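Alcohol dehydrogenase (Thermus sp., PDB 4CPD) probably oxidises alcohols with NAD(+) as a zinc-dependent enzyme of the medium-chain dehydrogenase family. Local coordinates at residues C92-C95 / R96-Q99. Residues are numbered along the deposited sequence; the frame is centred on the assembly and turned at random.
Sequences CPYC and RRHQ. With ZN (zinc ion), chain F.
R96 N donates to C92 O at 2.9 Å, closing the first turn of the short helix that C92 caps. At that N-cap the SG of C92 accepts from C95 N (3.5 Å) while also binding zinc, and C95 SG binds the same ion at 2.3 Å; C89 and C103 complete the four-cysteine site, the structural zinc lobe typical of zinc-containing alcohol dehydrogenases. C92 SG is able to do both because chi1 of 76° sets it between its own backbone N and carbonyl carbon, turned back over the start of the helix.

One residue on, R97 N reaches P93 O. The chain then leaves the helix in a Schellman motif: H98 takes a positive phi, Q99 N bonds Y94 O at 2.9 Å, and H98 N bonds C95 O from above the carbonyl plane.

The side chains of Y94 and R97 travel together off the flank of this turn. R97 stays extended from CG to NE, carrying NH1 over one face of the Y94 ring, off-centre toward CE1 and CD1. It is a cation-pi pair, with CZ 4.7 Å from the ring centroid and the guanidinium plane inclined 58° to the ring. Its NH2 forms a salt bridge to E235 of the second subunit. Q99 OE1 comes in the plane of the ring at its edge, 3.9 Å from Y94 CD1, and accepts from R258 of that subunit; NE2 donates to the carbonyl of G260 there.

The C95 N-H at C92 SG, together with the zinc, would probably soften the negative charge of that thiolate. The same turn thus joins the second zinc site, separate from that of C38, H59 and D152, to the dimer interface.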
loop_
_atom_site.group_PDB
_atom_site.type_symbol
_atom_site.label_atom_id
_atom_site.label_comp_id
_atom_site.label_asym_id
_atom_site.label_seq_id
_atom_site.Cartn_x
_atom_site.Cartn_y
_atom_site.Cartn_z
ATOM N N CYS A 92 6.713 0.753 23.728
ATOM C CA CYS A 92 7.148 -0.381 22.921
ATOM C C CYS A 92 7.640 0.062 21.539
ATOM O O CYS A 92 7.364 1.185 21.085
ATOM C CB CYS A 92 6.034 -1.385 22.781
ATOM S SG CYS A 92 4.738 -0.945 21.650
ATOM N N PRO A 93 8.375 -0.820 20.841
ATOM C CA PRO A 93 8.921 -0.431 19.535
ATOM C C PRO A 93 7.885 0.065 18.517
ATOM O O PRO A 93 8.178 1.016 17.770
ATOM C CB PRO A 93 9.582 -1.717 19.041
ATOM C CG PRO A 93 9.832 -2.527 20.268
ATOM C CD PRO A 93 8.689 -2.225 21.160
ATOM N N TYR A 94 6.709 -0.563 18.503
ATOM C CA TYR A 94 5.616 -0.076 17.643
ATOM C C TYR A 94 5.101 1.342 18.016
ATOM O O TYR A 94 4.871 2.161 17.138
ATOM C CB TYR A 94 4.475 -1.109 17.556
ATOM C CG TYR A 94 4.938 -2.317 16.789
ATOM C CD1 TYR A 94 5.043 -2.280 15.401
ATOM C CD2 TYR A 94 5.379 -3.480 17.454
ATOM C CE1 TYR A 94 5.517 -3.377 14.693
ATOM C CE2 TYR A 94 5.852 -4.582 16.752
ATOM C CZ TYR A 94 5.920 -4.533 15.374
ATOM O OH TYR A 94 6.389 -5.635 14.668
ATOM N N CYS A 95 4.949 1.625 19.302
ATOM C CA CYS A 95 4.532 2.942 19.736
ATOM C C CYS A 95 5.584 3.940 19.357
ATOM O O CYS A 95 5.241 5.021 18.942
ATOM C CB CYS A 95 4.279 3.010 21.254
ATOM S SG CYS A 95 2.735 2.237 21.770
ATOM N N ARG A 96 6.858 3.581 19.469
ATOM C CA ARG A 96 7.938 4.531 19.108
ATOM C C ARG A 96 7.977 4.870 17.603
ATOM O O ARG A 96 8.426 5.947 17.232
ATOM C CB ARG A 96 9.299 4.047 19.574
ATOM C CG ARG A 96 9.270 3.551 21.009
ATOM C CD ARG A 96 10.435 4.053 21.840
ATOM N NE ARG A 96 10.020 5.172 22.670
ATOM C CZ ARG A 96 10.149 5.254 24.000
ATOM N NH1 ARG A 96 10.730 4.291 24.723
ATOM N NH2 ARG A 96 9.714 6.341 24.617
ATOM N N ARG A 97 7.496 3.943 16.768
ATOM C CA ARG A 97 7.311 4.147 15.333
ATOM C C ARG A 97 6.009 4.871 15.018
ATOM O O ARG A 97 5.658 5.024 13.857
ATOM C CB ARG A 97 7.260 2.796 14.600
ATOM C CG ARG A 97 8.530 1.958 14.588
ATOM C CD ARG A 97 8.210 0.580 14.004
ATOM N NE ARG A 97 9.381 -0.305 13.981
ATOM C CZ ARG A 97 9.476 -1.487 14.602
ATOM N NH1 ARG A 97 8.463 -1.999 15.280
ATOM N NH2 ARG A 97 10.592 -2.185 14.517
ATOM N N HIS A 98 5.287 5.286 16.049
ATOM C CA HIS A 98 3.971 5.918 15.909
ATOM C C HIS A 98 2.924 5.046 15.233
ATOM O O HIS A 98 1.982 5.568 14.568
ATOM C CB HIS A 98 4.091 7.283 15.231
ATOM C CG HIS A 98 5.074 8.193 15.911
ATOM N ND1 HIS A 98 5.789 9.169 15.252
ATOM C CD2 HIS A 98 5.454 8.270 17.206
ATOM C CE1 HIS A 98 6.561 9.812 16.107
ATOM N NE2 HIS A 98 6.380 9.282 17.301
ATOM N N GLN A 99 3.077 3.734 15.433
ATOM C CA GLN A 99 2.084 2.775 14.982
ATOM C C GLN A 99 1.379 2.189 16.215
ATOM O O GLN A 99 1.547 1.017 16.584
ATOM C CB GLN A 99 2.747 1.701 14.140
ATOM C CG GLN A 99 3.473 2.250 12.922
ATOM C CD GLN A 99 4.042 1.145 12.053
ATOM O OE1 GLN A 99 4.810 0.320 12.531
ATOM N NE2 GLN A 99 3.663 1.122 10.783
HETATM ZN ZN ZN F . 3.037 0.224 22.875
#